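Local coordinates for protein glucosamine--fructose-6-phosphate aminotransferase [isomerizing] (Francisella tularensis subsp. tularensis, PDB 3TBF) that probably catalyses the conversion of fructose 6-phosphate to glucosamine 6-phosphate, here represented by its C-terminal isomerising part with two SIS domains, at residues K48-K53 and G102-S107; K55-V60 and Y74-Y79; M70-W75 and V172-F177; L247-K250 and H256-A259. All coordinates share one frame; numbering follows the deposited sequence.

Contacts 1, 2 and 3 lie in the first SIS domain and form one continuous core. Contacts 1 and 2 have centres about 11 Å apart and use neighbouring strands of the same parallel sheet. Contacts 2 and 3 have centres about 8 Å apart and share helix 63-80. F177 joins the three: its ring packs on F51 and L104 of contact 1 and on I57 and I76 of contact 2. Contact 4 belongs to the second SIS domain. Its nearest atoms are about 9 Å from those of contact 3. Contacts 2 and 4 fall in matching beta-alpha-beta units of sheets with the same 2-1-3-4-5 order. Contacts 2, 3 and 4 also touch the second subunit.

Contact 1 (K48-K53 and G102-S107); sequences KELFEK and GSLFVS
L104 carries this contact, with one methyl for each of two helix residues. The apolar pairs come first. CD2 of L50 presses on CD1 of L104 at 3.4 Å, tighter than usual for two methyls. The two leucine side chains cross at about a right angle. L50 has a chi2 of 105°, away from the common staggered values, which fits some local strain. The other methyl of L104, CD2, lies 4.1 Å from CE1 of F51. It meets the phenyl ring at the edge, near the ring plane. L104 has CG opposite its backbone N (chi1 179°), and its fork opens toward the helix. The CB of F51 points away from the strand, but the ring returns toward it.

The one backbone approach is O of K53 to CA of G102, 3.7 Å. G102 lies just before the strand. No hydrogen bond spans the two segments.

The charged pairs stay within the helical segment. NZ of K53 meets OE2 of E49 at 2.7 Å, on the anti side and 27° out of the carboxylate plane. K48 and E52 form a weaker salt bridge.

Helix 47-52 thus packs by L50 and F51 on strand 103-109. Helix 165-184 adjoins F51 through V180, I181 and L184. Strand 56-61 is hydrogen-bonded beside L104, and helix 115-124 covers F105 on the opposite face of the sheet.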
# COMPACT_ATOMS: atom_id res chain seq x y z
N LYS A 48 2.81 -0.42 31.37
CA LYS A 48 2.46 -1.82 31.60
C LYS A 48 0.96 -2.03 31.65
O LYS A 48 0.46 -2.98 31.06
CB LYS A 48 3.11 -2.34 32.89
CG LYS A 48 2.44 -3.55 33.54
CD LYS A 48 3.33 -4.10 34.66
CE LYS A 48 2.83 -5.46 35.23
NZ LYS A 48 1.62 -5.33 36.13
N GLU A 49 0.26 -1.17 32.37
CA GLU A 49 -1.19 -1.30 32.48
C GLU A 49 -1.79 -1.13 31.08
O GLU A 49 -2.66 -1.86 30.67
CB GLU A 49 -1.71 -0.25 33.46
CG GLU A 49 -3.21 -0.04 33.46
CD GLU A 49 -3.60 1.46 33.58
OE1 GLU A 49 -3.07 2.14 34.50
OE2 GLU A 49 -4.45 1.94 32.76
N LEU A 50 -1.25 -0.19 30.35
CA LEU A 50 -1.71 0.13 29.01
C LEU A 50 -1.48 -1.04 28.03
O LEU A 50 -2.29 -1.31 27.14
CB LEU A 50 -0.95 1.35 28.57
CG LEU A 50 -1.54 2.26 27.53
CD1 LEU A 50 -2.05 3.55 28.22
CD2 LEU A 50 -0.45 2.58 26.52
N PHE A 51 -0.37 -1.74 28.20
CA PHE A 51 -0.07 -2.87 27.36
C PHE A 51 -0.89 -4.11 27.74
O PHE A 51 -1.14 -4.97 26.90
CB PHE A 51 1.42 -3.22 27.44
CG PHE A 51 2.36 -2.19 26.84
CD1 PHE A 51 1.94 -1.27 25.89
CD2 PHE A 51 3.71 -2.19 27.21
CE1 PHE A 51 2.83 -0.36 25.34
CE2 PHE A 51 4.60 -1.28 26.65
CZ PHE A 51 4.16 -0.38 25.71
N GLU A 52 -1.28 -4.22 29.02
CA GLU A 52 -2.09 -5.34 29.48
C GLU A 52 -3.47 -5.22 28.88
O GLU A 52 -4.10 -6.21 28.58
CB GLU A 52 -2.21 -5.36 30.99
CG GLU A 52 -0.88 -5.55 31.68
CD GLU A 52 -0.97 -5.74 33.21
OE1 GLU A 52 -1.79 -5.05 33.88
OE2 GLU A 52 -0.18 -6.58 33.73
N LYS A 53 -3.94 -3.99 28.68
CA LYS A 53 -5.24 -3.74 28.04
C LYS A 53 -5.24 -3.80 26.50
O LYS A 53 -6.29 -3.80 25.90
CB LYS A 53 -5.73 -2.34 28.40
CG LYS A 53 -5.93 -2.05 29.87
CD LYS A 53 -6.22 -0.54 30.02
CE LYS A 53 -6.52 -0.11 31.49
NZ LYS A 53 -6.83 1.36 31.63
N GLY A 102 -9.91 -2.19 22.78
CA GLY A 102 -8.57 -2.51 23.25
C GLY A 102 -7.45 -2.13 22.29
O GLY A 102 -6.36 -2.71 22.32
N SER A 103 -7.73 -1.12 21.46
CA SER A 103 -6.80 -0.67 20.45
C SER A 103 -5.81 0.32 21.02
O SER A 103 -6.22 1.28 21.67
CB SER A 103 -7.56 0.01 19.33
OG SER A 103 -7.59 -0.84 18.22
N LEU A 104 -4.53 0.11 20.75
CA LEU A 104 -3.50 1.06 21.14
C LEU A 104 -3.13 1.86 19.92
O LEU A 104 -2.90 1.29 18.86
CB LEU A 104 -2.26 0.30 21.64
CG LEU A 104 -1.07 1.12 22.08
CD1 LEU A 104 -1.45 1.89 23.36
CD2 LEU A 104 0.17 0.25 22.24
N PHE A 105 -3.16 3.17 20.05
CA PHE A 105 -2.78 4.08 19.00
C PHE A 105 -1.27 4.34 19.09
O PHE A 105 -0.77 4.84 20.08
CB PHE A 105 -3.58 5.40 19.13
CG PHE A 105 -3.31 6.37 18.03
CD1 PHE A 105 -2.20 7.20 18.06
CD2 PHE A 105 -4.14 6.44 16.94
CE1 PHE A 105 -1.94 8.10 17.01
CE2 PHE A 105 -3.90 7.37 15.91
CZ PHE A 105 -2.78 8.17 15.94
N VAL A 106 -0.53 3.91 18.08
CA VAL A 106 0.91 4.07 18.04
C VAL A 106 1.22 4.99 16.88
O VAL A 106 0.83 4.72 15.74
CB VAL A 106 1.59 2.76 17.78
CG1 VAL A 106 3.13 2.97 17.56
CG2 VAL A 106 1.31 1.82 18.90
N SER A 107 1.87 6.12 17.17
CA SER A 107 2.37 6.98 16.12
C SER A 107 3.91 6.90 16.02
O SER A 107 4.63 6.54 16.96
CB SER A 107 1.92 8.39 16.36
OG SER A 107 2.40 8.90 17.56

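Contact 2 (K55-V60 and Y74-Y79); sequences KHICIV and YWIEKY
Helix segment 74-79 lies over strand segment 55-60, and the nearest CA atoms, those of I57 and I76, are 8.7 Å apart. Side chains alone bridge this gap. I57 and I76 reach toward each other tip to tip. CD1 of I57 meets CG2 of I76 at 3.8 Å. In I57 the CG1 branch stands opposite the carbonyl carbon (chi1 -68°), and chi2 of 166° stretches CD1 out toward the helix. I76 has nearly the same torsions but uses its branches differently. Its short branch, CG2, takes the end of I57. Its long branch carries CD1 to within 4.3 Å of CD1 of I59. I57 and I59 are two residues apart on the strand, and both point toward the helix. I76 therefore reaches both of them with its two branches.

The contact belongs to the beta-alpha-beta unit made of strand 56-61, helix 63-80 and strand 84-88. C84 at the start of the last strand also touches I59 and I76. F177 of helix 165-184 packs against I57 and I76. E77, next to I76, turns to polar work: OE2 accepts from the backbone N of C84, and OE1 forms a salt bridge with R95 of the second subunit.

The chemistry across the two segments is wholly apolar. No hydrogen bond or salt bridge joins them. Across these two segments the association rests on the packing of branched side chains in a buried layer, while E77 serves the neighbouring strand and the subunit interface.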
# COMPACT_ATOMS: atom_id res chain seq x y z
N LYS A 55 -5.23 -4.95 22.84
CA LYS A 55 -5.63 -6.14 22.09
C LYS A 55 -5.43 -5.96 20.59
O LYS A 55 -5.51 -6.91 19.79
CB LYS A 55 -7.08 -6.50 22.35
CG LYS A 55 -7.60 -6.06 23.69
CD LYS A 55 -8.20 -7.21 24.49
CE LYS A 55 -7.09 -7.98 25.19
NZ LYS A 55 -6.46 -7.23 26.34
N HIS A 56 -5.18 -4.74 20.22
CA HIS A 56 -4.95 -4.44 18.86
C HIS A 56 -4.06 -3.24 18.82
O HIS A 56 -4.17 -2.34 19.60
CB HIS A 56 -6.29 -4.12 18.19
CG HIS A 56 -6.17 -3.83 16.73
ND1 HIS A 56 -5.89 -2.56 16.26
CD2 HIS A 56 -6.32 -4.62 15.64
CE1 HIS A 56 -5.83 -2.60 14.94
NE2 HIS A 56 -6.09 -3.83 14.54
N ILE A 57 -3.16 -3.23 17.87
CA ILE A 57 -2.23 -2.14 17.72
C ILE A 57 -2.46 -1.45 16.40
O ILE A 57 -2.41 -2.09 15.38
CB ILE A 57 -0.81 -2.65 17.76
CG1 ILE A 57 -0.49 -3.16 19.14
CG2 ILE A 57 0.14 -1.55 17.39
CD1 ILE A 57 0.72 -3.94 19.13
N CYS A 58 -2.64 -0.12 16.47
CA CYS A 58 -2.98 0.73 15.33
C CYS A 58 -1.83 1.68 15.08
O CYS A 58 -1.64 2.64 15.83
CB CYS A 58 -4.26 1.55 15.65
SG CYS A 58 -5.44 1.74 14.30
N ILE A 59 -1.05 1.43 14.04
CA ILE A 59 0.15 2.26 13.78
C ILE A 59 -0.25 3.29 12.72
O ILE A 59 -0.77 2.94 11.66
CB ILE A 59 1.32 1.47 13.30
CG1 ILE A 59 1.76 0.45 14.35
CG2 ILE A 59 2.53 2.36 13.04
CD1 ILE A 59 2.93 -0.45 13.88
N VAL A 60 -0.03 4.56 13.05
CA VAL A 60 -0.28 5.68 12.17
C VAL A 60 0.99 6.49 11.93
O VAL A 60 1.68 6.87 12.87
CB VAL A 60 -1.35 6.60 12.78
CG1 VAL A 60 -1.59 7.85 11.89
CG2 VAL A 60 -2.64 5.81 12.96
N TYR A 74 4.81 -7.12 10.67
CA TYR A 74 5.14 -8.52 10.46
C TYR A 74 5.62 -9.07 11.80
O TYR A 74 5.20 -10.17 12.21
CB TYR A 74 6.21 -8.68 9.38
CG TYR A 74 5.70 -8.50 7.98
CD1 TYR A 74 5.48 -7.24 7.46
CD2 TYR A 74 5.48 -9.59 7.13
CE1 TYR A 74 5.00 -7.04 6.12
CE2 TYR A 74 5.02 -9.41 5.81
CZ TYR A 74 4.77 -8.12 5.31
OH TYR A 74 4.30 -7.92 4.01
N TRP A 75 6.47 -8.30 12.49
CA TRP A 75 7.11 -8.74 13.76
C TRP A 75 6.04 -8.85 14.85
O TRP A 75 6.02 -9.82 15.58
CB TRP A 75 8.15 -7.72 14.24
CG TRP A 75 9.35 -7.58 13.44
CD1 TRP A 75 9.95 -8.55 12.70
CD2 TRP A 75 10.20 -6.43 13.36
NE1 TRP A 75 11.11 -8.07 12.13
CE2 TRP A 75 11.30 -6.77 12.54
CE3 TRP A 75 10.14 -5.16 13.90
CZ2 TRP A 75 12.33 -5.88 12.24
CZ3 TRP A 75 11.19 -4.25 13.60
CH2 TRP A 75 12.27 -4.63 12.77
N ILE A 76 5.18 -7.84 14.93
CA ILE A 76 4.19 -7.79 15.98
C ILE A 76 3.20 -8.94 15.93
O ILE A 76 2.90 -9.55 16.94
CB ILE A 76 3.40 -6.50 15.99
CG1 ILE A 76 4.31 -5.34 16.41
CG2 ILE A 76 2.27 -6.63 16.99
CD1 ILE A 76 3.79 -4.00 16.12
N GLU A 77 2.69 -9.21 14.75
CA GLU A 77 1.79 -10.32 14.55
C GLU A 77 2.45 -11.66 14.79
O GLU A 77 1.91 -12.49 15.48
CB GLU A 77 1.16 -10.20 13.16
CG GLU A 77 0.23 -8.98 13.09
CD GLU A 77 -1.06 -9.16 12.26
OE1 GLU A 77 -1.18 -10.20 11.53
OE2 GLU A 77 -1.93 -8.24 12.37
N LYS A 78 3.65 -11.84 14.26
CA LYS A 78 4.33 -13.10 14.33
C LYS A 78 4.87 -13.43 15.72
O LYS A 78 4.71 -14.56 16.16
CB LYS A 78 5.52 -13.11 13.35
CG LYS A 78 6.41 -14.34 13.44
CD LYS A 78 7.36 -14.48 12.22
CE LYS A 78 8.24 -15.70 12.39
NZ LYS A 78 9.19 -15.87 11.26
N TYR A 79 5.54 -12.47 16.38
CA TYR A 79 6.19 -12.69 17.65
C TYR A 79 5.37 -12.31 18.86
O TYR A 79 5.31 -13.07 19.79
CB TYR A 79 7.52 -11.94 17.71
CG TYR A 79 8.55 -12.49 16.78
CD1 TYR A 79 9.29 -13.63 17.12
CD2 TYR A 79 8.78 -11.93 15.56
CE1 TYR A 79 10.25 -14.17 16.24
CE2 TYR A 79 9.73 -12.46 14.68
CZ TYR A 79 10.46 -13.57 15.02
OH TYR A 79 11.39 -14.04 14.14

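Contact 3 (M70-W75 and V172-F177)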
# COMPACT_ATOMS: atom_id res chain seq x y z
N MSE A 70 4.97 -0.53 8.71
CA MSE A 70 4.67 -1.69 7.90
C MSE A 70 5.63 -2.85 8.16
O MSE A 70 5.24 -4.03 8.16
CB MSE A 70 4.76 -1.31 6.41
CG MSE A 70 3.52 -0.65 5.91
SE MSE A 70 3.65 -0.31 3.96
CE MSE A 70 3.64 -2.20 3.34
N THR A 71 6.91 -2.53 8.39
CA THR A 71 7.86 -3.60 8.65
C THR A 71 7.45 -4.23 9.97
O THR A 71 7.34 -5.44 10.11
CB THR A 71 9.26 -3.05 8.73
OG1 THR A 71 9.54 -2.23 7.58
CG2 THR A 71 10.25 -4.14 8.80
N ALA A 72 7.19 -3.39 10.94
CA ALA A 72 6.95 -3.85 12.31
C ALA A 72 5.71 -4.72 12.44
O ALA A 72 5.57 -5.50 13.38
CB ALA A 72 6.78 -2.60 13.23
N LYS A 73 4.74 -4.53 11.56
CA LYS A 73 3.52 -5.29 11.66
C LYS A 73 3.86 -6.78 11.53
O LYS A 73 3.27 -7.61 12.21
CB LYS A 73 2.51 -4.81 10.62
CG LYS A 73 1.49 -5.86 10.19
CD LYS A 73 0.46 -5.33 9.21
CE LYS A 73 -0.71 -6.32 9.12
NZ LYS A 73 -1.93 -5.71 8.66
N TYR A 74 4.81 -7.12 10.67
CA TYR A 74 5.14 -8.52 10.46
C TYR A 74 5.62 -9.07 11.80
O TYR A 74 5.20 -10.17 12.21
CB TYR A 74 6.21 -8.68 9.38
CG TYR A 74 5.70 -8.50 7.98
CD1 TYR A 74 5.48 -7.24 7.46
CD2 TYR A 74 5.48 -9.59 7.13
CE1 TYR A 74 5.00 -7.04 6.12
CE2 TYR A 74 5.02 -9.41 5.81
CZ TYR A 74 4.77 -8.12 5.31
OH TYR A 74 4.30 -7.92 4.01
N TRP A 75 6.47 -8.30 12.49
CA TRP A 75 7.11 -8.74 13.76
C TRP A 75 6.04 -8.85 14.85
O TRP A 75 6.02 -9.82 15.58
CB TRP A 75 8.15 -7.72 14.24
CG TRP A 75 9.35 -7.58 13.44
CD1 TRP A 75 9.95 -8.55 12.70
CD2 TRP A 75 10.20 -6.43 13.36
NE1 TRP A 75 11.11 -8.07 12.13
CE2 TRP A 75 11.30 -6.77 12.54
CE3 TRP A 75 10.14 -5.16 13.90
CZ2 TRP A 75 12.33 -5.88 12.24
CZ3 TRP A 75 11.19 -4.25 13.60
CH2 TRP A 75 12.27 -4.63 12.77
N VAL A 172 14.47 -0.45 15.09
CA VAL A 172 14.96 -1.07 16.29
C VAL A 172 13.99 -0.83 17.46
O VAL A 172 13.67 -1.76 18.19
CB VAL A 172 16.39 -0.60 16.61
CG1 VAL A 172 16.79 -0.96 18.02
CG2 VAL A 172 17.37 -1.24 15.67
N ALA A 173 13.50 0.40 17.64
CA ALA A 173 12.55 0.66 18.72
C ALA A 173 11.34 -0.26 18.59
O ALA A 173 10.82 -0.77 19.59
CB ALA A 173 12.14 2.11 18.72
N LEU A 174 10.85 -0.45 17.36
CA LEU A 174 9.65 -1.27 17.15
C LEU A 174 9.93 -2.73 17.47
O LEU A 174 9.03 -3.39 17.95
CB LEU A 174 9.10 -1.11 15.73
CG LEU A 174 8.31 0.19 15.46
CD1 LEU A 174 8.32 0.61 13.97
CD2 LEU A 174 6.90 0.11 15.96
N ALA A 175 11.14 -3.21 17.19
CA ALA A 175 11.56 -4.57 17.56
C ALA A 175 11.59 -4.76 19.06
O ALA A 175 11.19 -5.81 19.55
CB ALA A 175 12.97 -4.91 17.04
N ILE A 176 12.08 -3.76 19.77
CA ILE A 176 12.14 -3.82 21.22
C ILE A 176 10.72 -3.83 21.81
O ILE A 176 10.41 -4.66 22.64
CB ILE A 176 12.94 -2.62 21.79
CG1 ILE A 176 14.42 -2.83 21.54
CG2 ILE A 176 12.66 -2.40 23.30
CD1 ILE A 176 15.18 -1.52 21.65
N PHE A 177 9.88 -2.91 21.38
CA PHE A 177 8.45 -2.92 21.67
C PHE A 177 7.79 -4.29 21.39
O PHE A 177 7.02 -4.80 22.20
CB PHE A 177 7.76 -1.80 20.86
CG PHE A 177 6.27 -1.84 20.91
CD1 PHE A 177 5.61 -1.58 22.07
CD2 PHE A 177 5.53 -2.13 19.78
CE1 PHE A 177 4.23 -1.61 22.14
CE2 PHE A 177 4.15 -2.17 19.84
CZ PHE A 177 3.51 -1.90 21.03
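The indole of W75 reaches across to A175 and L174 with the outer side of its six-membered ring. CZ3 of W75 comes 3.7 Å from N of A175 and 3.9 Å from its CB. CE3 of W75 lies 4.3 Å from the carbonyl C of L174. The backbone atoms are met obliquely, so the ring leans against the helix. The ring also meets F334, with the planes at about 40°. Its NE1 donates to O of D333, a bond that should limit its rotation.

The two segments belong to helices 63-80 and 165-184, which run side by side and nearly parallel. The axes of the two short segments approach to 9.7 Å and cross at -23°. Both helices cover the same side of the parallel sheet of the first SIS domain, an alpha-beta-alpha sandwich.

A72 makes the close part of the helix packing. Its CB is met by the whole side chain of L174. CD1 of L174 comes nearest, at 3.6 Å from CB of A72, and CB, CG and CD2 of L174 all lie within 4 Å of it. CG of L174 stands opposite the carbonyl carbon (chi1 -77°), which lays the isobutyl group against that methyl. On the sheet side, L174 continues onto I135 of strand 129-136.

Contact 4 (L247-K250 and H256-A259); sequences LKLK and HAEA
Helix 238-253 and strand 256-261 follow each other in a beta-alpha-beta unit of the second SIS domain, and A257 is where they pack. Its methyl points toward the helix. L249 meets it with two atoms: CB and CD2 each lie 4.0 Å from CB of A257. F232 of the neighbouring strand 229-234 touches both L249 and A257, so the apolar patch continues into the sheet.

K250, the next residue on the helix, runs past the carbonyl of A257. CE of K250 is 3.7 Å and CD 3.8 Å from O of A257. NZ is 3.9 Å away, too far for a hydrogen bond. The last methylenes of the lysine thus lie against this one carbonyl oxygen. Its chain is extended except for a bend at chi3 (39°), which turns the end. K250 is buried, and its NZ hydrogen-bonds OH of Y260 of the second subunit. CB of K250 is 4.3 Å from CB of A257. No hydrogen bond joins the two segments.

The far side of the strand faces the dimer interface. The ring of H256 stacks on H256 of the second subunit, and its NE2 bonds to OE1 of E258 of that subunit. A257 faces the helix, while H256 and E258 point away from it and meet the second subunit; K250 reaches that subunit too. This is the second half of a beta-alpha-beta crossover, the helix packing on the strand that follows it, as in the Rossmann-like SIS fold; that strand is outermost in the sheet of this chain.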
# COMPACT_ATOMS: atom_id res chain seq x y z
N LEU A 247 11.80 4.87 -1.97
CA LEU A 247 11.55 6.21 -1.50
C LEU A 247 12.83 6.99 -1.44
O LEU A 247 12.86 8.14 -1.85
CB LEU A 247 10.91 6.16 -0.11
CG LEU A 247 10.71 7.50 0.59
CD1 LEU A 247 9.72 8.32 -0.32
CD2 LEU A 247 10.19 7.30 2.03
N LYS A 248 13.92 6.41 -0.93
CA LYS A 248 15.19 7.19 -0.88
C LYS A 248 15.67 7.54 -2.30
O LYS A 248 16.08 8.66 -2.55
CB LYS A 248 16.36 6.52 -0.17
CG LYS A 248 16.14 5.94 1.23
CD LYS A 248 15.97 6.95 2.31
CE LYS A 248 14.54 7.47 2.42
NZ LYS A 248 14.16 7.65 3.88
N LEU A 249 15.65 6.59 -3.20
CA LEU A 249 16.17 6.84 -4.53
C LEU A 249 15.40 7.94 -5.20
O LEU A 249 15.98 8.84 -5.79
CB LEU A 249 16.12 5.58 -5.39
CG LEU A 249 16.84 5.70 -6.72
CD1 LEU A 249 18.24 6.03 -6.45
CD2 LEU A 249 16.72 4.39 -7.53
N LYS A 250 14.09 7.88 -5.08
CA LYS A 250 13.20 8.85 -5.69
C LYS A 250 13.43 10.23 -5.08
O LYS A 250 13.60 11.23 -5.79
CB LYS A 250 11.77 8.34 -5.42
CG LYS A 250 10.62 9.11 -5.95
CD LYS A 250 9.31 8.31 -5.90
CE LYS A 250 9.14 7.44 -4.63
NZ LYS A 250 7.77 6.84 -4.50
N HIS A 256 12.40 7.78 -11.07
CA HIS A 256 11.09 7.23 -10.78
C HIS A 256 11.25 5.80 -10.26
O HIS A 256 11.11 4.83 -11.00
CB HIS A 256 10.16 7.26 -12.00
CG HIS A 256 8.72 7.00 -11.67
ND1 HIS A 256 7.73 6.98 -12.62
CD2 HIS A 256 8.10 6.74 -10.49
CE1 HIS A 256 6.57 6.73 -12.04
NE2 HIS A 256 6.77 6.56 -10.75
N ALA A 257 11.47 5.68 -8.96
CA ALA A 257 11.72 4.41 -8.35
C ALA A 257 10.43 3.98 -7.77
O ALA A 257 9.77 4.78 -7.16
CB ALA A 257 12.75 4.55 -7.25
N GLU A 258 10.07 2.72 -7.96
CA GLU A 258 8.89 2.15 -7.37
C GLU A 258 9.12 0.73 -6.88
O GLU A 258 9.80 -0.10 -7.55
CB GLU A 258 7.79 2.13 -8.42
CG GLU A 258 6.43 1.83 -7.79
CD GLU A 258 5.31 1.76 -8.80
OE1 GLU A 258 5.66 1.81 -10.01
OE2 GLU A 258 4.12 1.62 -8.39
N ALA A 259 8.50 0.43 -5.73
CA ALA A 259 8.60 -0.89 -5.10
C ALA A 259 7.36 -1.73 -5.30
O ALA A 259 6.24 -1.23 -5.21
CB ALA A 259 8.87 -0.76 -3.62